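Putative oxidoreductase (Klebsiella pneumoniae subsp. pneumoniae MGH 78578, PDB 3E82) probably works as a nucleotide-dependent oxidoreductase of the Gfo/Idh/MocA family, pairing a Rossmann-type NAD-binding domain with a C-terminal alpha/beta domain. Local coordinates at residues B[155-160]-B[257-262]; B[175-180]-B[328-333]; B[203-208]-B[212-217]. All coordinates share one frame; numbering follows the deposited sequence.

Interaction 1 (B[155-160]-B[257-262])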
# COMPACT_ATOMS: atom_id res chain seq x y z
N PHE B 155 -6.80 6.73 5.22
CA PHE B 155 -7.35 8.00 5.64
C PHE B 155 -6.65 8.93 4.67
O PHE B 155 -5.47 9.20 4.81
CB PHE B 155 -6.97 8.44 7.04
CG PHE B 155 -7.48 9.82 7.35
CD1 PHE B 155 -8.78 10.02 7.80
CD2 PHE B 155 -6.70 10.94 7.04
CE1 PHE B 155 -9.31 11.30 7.93
CE2 PHE B 155 -7.23 12.23 7.17
CZ PHE B 155 -8.53 12.40 7.61
N ASP B 156 -7.38 9.41 3.67
CA ASP B 156 -6.78 10.28 2.67
C ASP B 156 -7.71 11.44 2.34
O ASP B 156 -8.93 11.32 2.38
CB ASP B 156 -6.48 9.51 1.38
CG ASP B 156 -5.54 8.32 1.59
OD1 ASP B 156 -4.77 8.34 2.58
OD2 ASP B 156 -5.56 7.36 0.77
N ARG B 157 -7.11 12.58 2.03
CA ARG B 157 -7.88 13.76 1.66
C ARG B 157 -7.01 14.58 0.71
O ARG B 157 -5.83 14.29 0.53
CB ARG B 157 -8.31 14.54 2.91
CG ARG B 157 -9.33 13.74 3.71
CD ARG B 157 -10.04 14.47 4.84
NE ARG B 157 -10.92 13.53 5.54
CZ ARG B 157 -11.67 13.82 6.60
NH1 ARG B 157 -11.68 15.05 7.11
NH2 ARG B 157 -12.43 12.88 7.16
N PHE B 158 -7.61 15.57 0.06
CA PHE B 158 -6.86 16.39 -0.88
C PHE B 158 -6.74 17.81 -0.36
O PHE B 158 -7.70 18.58 -0.39
CB PHE B 158 -7.52 16.38 -2.25
CG PHE B 158 -6.72 17.06 -3.32
CD1 PHE B 158 -5.49 16.54 -3.72
CD2 PHE B 158 -7.18 18.23 -3.91
CE1 PHE B 158 -4.73 17.18 -4.70
CE2 PHE B 158 -6.43 18.88 -4.89
CZ PHE B 158 -5.21 18.35 -5.29
N ARG B 159 -5.55 18.15 0.12
CA ARG B 159 -5.27 19.47 0.65
C ARG B 159 -3.85 19.87 0.29
O ARG B 159 -2.95 19.85 1.13
CB ARG B 159 -5.49 19.47 2.16
CG ARG B 159 -6.95 19.27 2.54
CD ARG B 159 -7.17 19.00 4.01
NE ARG B 159 -8.58 18.74 4.30
CZ ARG B 159 -9.05 18.28 5.45
NH1 ARG B 159 -8.21 18.03 6.45
NH2 ARG B 159 -10.35 18.07 5.62
N PRO B 160 -3.64 20.24 -0.98
CA PRO B 160 -2.32 20.65 -1.48
C PRO B 160 -1.83 21.93 -0.82
O PRO B 160 -0.63 22.16 -0.69
CB PRO B 160 -2.57 20.82 -2.98
CG PRO B 160 -3.99 21.32 -3.01
CD PRO B 160 -4.66 20.39 -2.03
N GLN B 257 -19.72 8.73 8.00
CA GLN B 257 -20.07 10.15 7.98
C GLN B 257 -20.47 10.77 9.33
O GLN B 257 -20.95 11.91 9.36
CB GLN B 257 -21.22 10.41 7.00
CG GLN B 257 -22.56 9.78 7.42
CD GLN B 257 -23.79 10.46 6.82
OE1 GLN B 257 -24.87 9.87 6.78
NE2 GLN B 257 -23.63 11.70 6.35
N GLN B 258 -20.27 10.06 10.43
CA GLN B 258 -20.65 10.61 11.73
C GLN B 258 -19.94 11.93 12.03
O GLN B 258 -20.57 12.87 12.50
CB GLN B 258 -20.36 9.63 12.86
CG GLN B 258 -21.20 8.38 12.81
CD GLN B 258 -20.83 7.40 13.89
OE1 GLN B 258 -20.99 7.68 15.09
NE2 GLN B 258 -20.30 6.26 13.49
N GLU B 259 -18.65 12.00 11.76
CA GLU B 259 -17.92 13.22 12.03
C GLU B 259 -18.51 14.41 11.27
O GLU B 259 -18.72 15.48 11.84
CB GLU B 259 -16.43 13.08 11.68
CG GLU B 259 -15.61 14.30 12.10
CD GLU B 259 -14.15 14.22 11.69
OE1 GLU B 259 -13.87 14.22 10.47
OE2 GLU B 259 -13.28 14.17 12.59
N SER B 260 -18.79 14.22 9.98
CA SER B 260 -19.36 15.29 9.16
C SER B 260 -20.72 15.67 9.71
O SER B 260 -21.09 16.85 9.71
CB SER B 260 -19.51 14.84 7.71
OG SER B 260 -18.27 14.42 7.19
N GLN B 261 -21.48 14.68 10.15
CA GLN B 261 -22.79 14.94 10.71
C GLN B 261 -22.62 15.79 11.98
O GLN B 261 -23.32 16.79 12.15
CB GLN B 261 -23.52 13.63 11.00
CG GLN B 261 -23.89 12.85 9.74
CD GLN B 261 -24.69 11.61 10.02
OE1 GLN B 261 -24.23 10.69 10.70
NE2 GLN B 261 -25.91 11.56 9.49
N LEU B 262 -21.69 15.41 12.85
CA LEU B 262 -21.45 16.17 14.08
C LEU B 262 -21.05 17.60 13.77
O LEU B 262 -21.55 18.54 14.39
CB LEU B 262 -20.36 15.50 14.93
CG LEU B 262 -20.72 14.23 15.70
CD1 LEU B 262 -19.47 13.67 16.37
CD2 LEU B 262 -21.82 14.55 16.74
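The backbones that carry Arg157 and Glu259 stay well apart: the closest alpha carbons, CA of Arg157 and CA of Ser260, are 13.8 Å from each other, one just past the end of strand 148-156 and the other in the short helix 258-263. Two long side chains span the gap. Arg157 runs fully extended from CG to NE, and Glu259 swings its CG away from its own backbone N (chi1 -173°) to meet it. Arg157 NH2 comes to 3.9 Å from Glu259 OE1, a long salt bridge, with Arg157 NH1 little farther from the same oxygen. OE1 sits at the rim of the guanidinium and near its plane, but the carboxylate is turned 78° against that plane, so the two groups do not form a side-by-side pair. The strand belongs to the mixed sheet of the C-terminal domain, whereas Glu259 also touches Phe22 on helix 17-28, the helix that follows what is probably the glycine-rich turn of the Rossmann fold, which places the bridge close to where the C-terminal domain meets the Rossmann-type domain. On the Arg157 side, Phe155 CZ lies 3.3 Å above one guanidinium face, toward the rim. The guanidinium of Arg159 approaches too: its NH2 lies at the edge of the Arg157 group, while Arg157 CD rests over a face of the Arg159 group. Farther along the helix Leu262 packs on Thr21 and Phe22.

Interaction 2 (B[175-180]-B[328-333]); sequences GLWFDL and AVLEAA
Leu330 drives its forked end between two aromatic side chains of the facing helix, one methyl for each ring. CD1 of Leu330 sits over the indole of Trp177, 3.8 Å from the centroid of the five-membered ring and shifted toward the rim. The other methyl, CD2 of Leu330, stands almost exactly above the middle of the Phe178 ring, 3.8 Å from its centroid and nearly equidistant from all six carbons. Both are CH-pi contacts, and the rings of two consecutive residues form the hollow that the leucine fills. The helices that supply these groups, 176-192 and 320-339, lie antiparallel here, with segment axes 10.7 Å apart; they belong to the helical layer packed against the mixed sheet of the C-terminal alpha/beta domain. Trp177 extends away from its backbone N (chi1 -177°) and reaches the other helix directly: its NE1 donates to Leu330 O at 3.0 Å, nearly straight at 164°. The acceptor lies in the indole plane, and the donor in turn meets a lone pair in the carbonyl plane, which, with the methyl over its face, helps hold the tilt of the ring. Three residues on from Leu330, the small CB of Ala333 fits obliquely against the same indole, 3.6 Å from Trp177 CZ2, so that a bare patch of helix receives the bulk of the tryptophan. The six-membered end of Trp177 continues into the core, where Ala215 and Val217 of strand 214-220 press on it. Phe178 lies on the solvent side, whereas Leu330 also touches Pro182 and Ile185 one to two turns farther along helix 176-192.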
# COMPACT_ATOMS: atom_id res chain seq x y z
N GLY B 175 1.16 16.17 13.28
CA GLY B 175 1.62 15.28 12.23
C GLY B 175 0.48 14.36 11.86
O GLY B 175 -0.33 13.98 12.72
N LEU B 176 0.41 13.98 10.59
CA LEU B 176 -0.66 13.12 10.12
C LEU B 176 -0.71 11.77 10.84
O LEU B 176 -1.76 11.35 11.32
CB LEU B 176 -0.52 12.90 8.61
CG LEU B 176 -1.65 12.22 7.86
CD1 LEU B 176 -2.88 13.11 7.88
CD2 LEU B 176 -1.23 11.98 6.41
N TRP B 177 0.44 11.10 10.92
CA TRP B 177 0.51 9.79 11.57
C TRP B 177 -0.05 9.82 12.99
O TRP B 177 -0.93 9.02 13.32
CB TRP B 177 1.96 9.28 11.60
CG TRP B 177 2.13 7.90 12.20
CD1 TRP B 177 3.02 7.52 13.17
CD2 TRP B 177 1.39 6.71 11.86
NE1 TRP B 177 2.88 6.19 13.46
CE2 TRP B 177 1.88 5.67 12.67
CE3 TRP B 177 0.35 6.44 10.96
CZ2 TRP B 177 1.38 4.36 12.61
CZ3 TRP B 177 -0.15 5.13 10.89
CH2 TRP B 177 0.36 4.12 11.71
N PHE B 178 0.44 10.73 13.81
CA PHE B 178 -0.02 10.84 15.19
C PHE B 178 -1.49 11.20 15.34
O PHE B 178 -2.14 10.77 16.29
CB PHE B 178 0.82 11.87 15.95
CG PHE B 178 1.84 11.24 16.85
CD1 PHE B 178 2.90 10.51 16.32
CD2 PHE B 178 1.74 11.37 18.23
CE1 PHE B 178 3.84 9.91 17.15
CE2 PHE B 178 2.67 10.78 19.08
CZ PHE B 178 3.72 10.05 18.54
N ASP B 179 -2.03 11.97 14.40
CA ASP B 179 -3.44 12.35 14.49
C ASP B 179 -4.41 11.30 13.97
O ASP B 179 -5.38 10.96 14.64
CB ASP B 179 -3.70 13.66 13.73
CG ASP B 179 -2.94 14.84 14.32
OD1 ASP B 179 -2.84 14.94 15.56
OD2 ASP B 179 -2.46 15.68 13.53
N LEU B 180 -4.15 10.79 12.78
CA LEU B 180 -5.06 9.81 12.18
C LEU B 180 -4.63 8.36 12.29
O LEU B 180 -5.45 7.46 12.15
CB LEU B 180 -5.31 10.21 10.73
CG LEU B 180 -5.86 11.64 10.74
CD1 LEU B 180 -5.33 12.40 9.56
CD2 LEU B 180 -7.38 11.60 10.75
N ALA B 328 2.04 1.88 21.33
CA ALA B 328 3.21 1.07 21.03
C ALA B 328 3.43 0.95 19.52
O ALA B 328 4.55 1.11 19.03
CB ALA B 328 3.06 -0.30 21.65
N VAL B 329 2.35 0.68 18.80
CA VAL B 329 2.42 0.55 17.34
C VAL B 329 2.76 1.91 16.73
O VAL B 329 3.60 2.02 15.83
CB VAL B 329 1.07 0.07 16.76
CG1 VAL B 329 1.11 0.08 15.24
CG2 VAL B 329 0.75 -1.33 17.30
N LEU B 330 2.10 2.94 17.23
CA LEU B 330 2.32 4.29 16.75
C LEU B 330 3.81 4.65 16.82
O LEU B 330 4.40 5.09 15.84
CB LEU B 330 1.50 5.27 17.59
CG LEU B 330 1.15 6.61 16.94
CD1 LEU B 330 0.12 6.37 15.84
CD2 LEU B 330 0.59 7.58 18.00
N GLU B 331 4.41 4.43 17.99
CA GLU B 331 5.82 4.74 18.18
C GLU B 331 6.74 3.80 17.40
O GLU B 331 7.75 4.23 16.86
CB GLU B 331 6.16 4.69 19.67
CG GLU B 331 5.28 5.65 20.49
CD GLU B 331 5.73 5.79 21.92
OE1 GLU B 331 6.60 5.00 22.36
OE2 GLU B 331 5.20 6.69 22.62
N ALA B 332 6.39 2.52 17.35
CA ALA B 332 7.19 1.56 16.61
C ALA B 332 7.29 1.99 15.14
O ALA B 332 8.36 1.88 14.53
CB ALA B 332 6.58 0.17 16.71
N ALA B 333 6.19 2.48 14.57
CA ALA B 333 6.19 2.92 13.17
C ALA B 333 7.15 4.08 12.98
O ALA B 333 7.85 4.16 11.96
CB ALA B 333 4.78 3.34 12.74

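Interaction 3 (B[203-208]-B[212-217]); sequences ATLRDG and NDWAHV
Leu205 lays its CD1 methyl over one face of the Trp214 indole, 3.6 Å from Trp214 CG, a CH-pi contact displaced from the centre of the five-membered ring. Beside it the edge strand 197-203 parts from its neighbour 214-220. Ala203 and Trp214 are an antiparallel hydrogen-bonded pair, with Ala203 N donating to Trp214 O at 2.8 Å. Ala203 O accepts from Asp213 N at 2.9 Å and, weakly, from Trp214 N. Two residues thus face one, a classic beta bulge at the start of strand 214-220, and it places the carboxylate of Asp213 beneath the loop that follows Ala203. The chi1 of 50°, which tucks CG between the backbone N and the carbonyl carbon, brings both oxygens to bear on that loop. OD1 of Asp213 accepts from Leu205 N at 2.8 Å in an almost perfectly straight bond (178°), from its syn side. OD2 of Asp213 accepts twice: from Arg206 N at 2.9 Å on the syn side and from Arg206 NE at 3.0 Å on the anti side, both arriving from the same face of the carboxylate. For the NE bond, which is a salt bridge, the arginine chain bends at chi3 (-53°), offering the NE edge in its own plane, while NH1 of Arg206 binds Arg159 O. The second subunit covers the outer side: its Lys149 NZ bonds to Leu205 O, and its His150 ring meets that of Trp214. With two backbone N-H groups and one guanidinium N-H sharing a largely buried carboxylate, Asp213 is probably ionised, its charge balanced by Arg206, which would hold the turn leaving strand 197-203 to the bulge.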
# COMPACT_ATOMS: atom_id res chain seq x y z
N ALA B 203 6.65 10.61 5.69
CA ALA B 203 7.28 11.72 4.99
C ALA B 203 6.44 12.98 4.86
O ALA B 203 5.23 12.98 5.08
CB ALA B 203 7.72 11.24 3.59
N THR B 204 7.12 14.06 4.47
CA THR B 204 6.52 15.37 4.24
C THR B 204 6.70 15.60 2.74
O THR B 204 7.80 15.90 2.28
CB THR B 204 7.27 16.48 5.03
OG1 THR B 204 7.24 16.17 6.43
CG2 THR B 204 6.62 17.84 4.79
N LEU B 205 5.61 15.46 1.99
CA LEU B 205 5.67 15.60 0.53
C LEU B 205 5.04 16.85 -0.07
O LEU B 205 5.45 17.30 -1.14
CB LEU B 205 5.04 14.36 -0.12
CG LEU B 205 5.58 13.00 0.34
CD1 LEU B 205 4.80 11.89 -0.34
CD2 LEU B 205 7.07 12.89 0.01
N ARG B 206 4.04 17.42 0.59
CA ARG B 206 3.42 18.63 0.04
C ARG B 206 4.41 19.78 0.00
O ARG B 206 5.25 19.93 0.90
CB ARG B 206 2.19 19.04 0.85
CG ARG B 206 0.96 18.19 0.57
CD ARG B 206 -0.17 18.60 1.48
NE ARG B 206 0.24 18.57 2.88
CZ ARG B 206 -0.50 19.04 3.87
NH1 ARG B 206 -1.70 19.56 3.63
NH2 ARG B 206 -0.05 18.98 5.12
N ASP B 207 4.32 20.58 -1.05
CA ASP B 207 5.18 21.73 -1.23
C ASP B 207 4.81 22.75 -0.15
O ASP B 207 3.66 23.21 -0.09
CB ASP B 207 4.96 22.33 -2.62
CG ASP B 207 6.01 23.35 -3.00
OD1 ASP B 207 7.22 23.01 -2.97
OD2 ASP B 207 5.64 24.50 -3.34
N GLY B 208 5.76 23.06 0.73
CA GLY B 208 5.50 24.02 1.79
C GLY B 208 5.11 23.39 3.12
O GLY B 208 5.02 24.09 4.13
N ASN B 212 4.82 15.77 8.65
CA ASN B 212 4.54 14.63 7.78
C ASN B 212 3.09 14.66 7.29
O ASN B 212 2.17 14.94 8.07
CB ASN B 212 4.86 13.29 8.49
CG ASN B 212 3.83 12.89 9.55
OD1 ASN B 212 2.73 12.43 9.23
ND2 ASN B 212 4.20 13.03 10.83
N ASP B 213 2.90 14.42 6.00
CA ASP B 213 1.57 14.41 5.39
C ASP B 213 1.38 13.14 4.56
O ASP B 213 0.45 13.05 3.76
CB ASP B 213 1.37 15.64 4.50
CG ASP B 213 2.51 15.84 3.52
OD1 ASP B 213 3.18 14.85 3.15
OD2 ASP B 213 2.73 17.00 3.10
N TRP B 214 2.27 12.18 4.74
CA TRP B 214 2.20 10.91 4.03
C TRP B 214 2.75 9.87 4.99
O TRP B 214 3.89 9.97 5.44
CB TRP B 214 3.06 10.96 2.77
CG TRP B 214 2.93 9.76 1.86
CD1 TRP B 214 2.09 9.63 0.78
CD2 TRP B 214 3.73 8.57 1.89
NE1 TRP B 214 2.33 8.44 0.14
CE2 TRP B 214 3.33 7.77 0.80
CE3 TRP B 214 4.75 8.11 2.74
CZ2 TRP B 214 3.92 6.53 0.52
CZ3 TRP B 214 5.33 6.87 2.46
CH2 TRP B 214 4.92 6.10 1.36
N ALA B 215 1.93 8.88 5.32
CA ALA B 215 2.37 7.83 6.22
C ALA B 215 1.91 6.50 5.67
O ALA B 215 0.72 6.28 5.42
CB ALA B 215 1.79 8.06 7.61
N HIS B 216 2.88 5.62 5.47
CA HIS B 216 2.60 4.31 4.95
C HIS B 216 3.21 3.32 5.93
O HIS B 216 4.43 3.16 6.00
CB HIS B 216 3.25 4.18 3.57
CG HIS B 216 2.75 3.01 2.80
ND1 HIS B 216 3.50 1.88 2.61
CD2 HIS B 216 1.55 2.77 2.23
CE1 HIS B 216 2.78 0.98 1.96
NE2 HIS B 216 1.59 1.49 1.72
N VAL B 217 2.34 2.65 6.68
CA VAL B 217 2.76 1.71 7.71
C VAL B 217 2.24 0.30 7.50
O VAL B 217 1.06 0.10 7.21
CB VAL B 217 2.30 2.20 9.09
CG1 VAL B 217 2.67 1.20 10.17
CG2 VAL B 217 2.91 3.57 9.37

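In the fold
From the N terminus, the chain first supplies 155-160, then 175-180, then both halves of interaction 3, next 257-262 and last 328-333. Interactions 1 and 2 therefore cross, and each closes a long loop, of 96 and 147 residues, while the tight hairpin-like turn of interaction 3 lies within both. Interaction 1 leads from the mixed sheet toward the Rossmann domain, interaction 2 joins two helices of the layer on that sheet, and interaction 3 joins its edge strand to the next. They also touch: Phe155 packs on Leu180, Pro160 on Arg206, and Asn212 probably hydrogen-bonds through OD1 to Trp177 N, fastening the helix start to the hairpin.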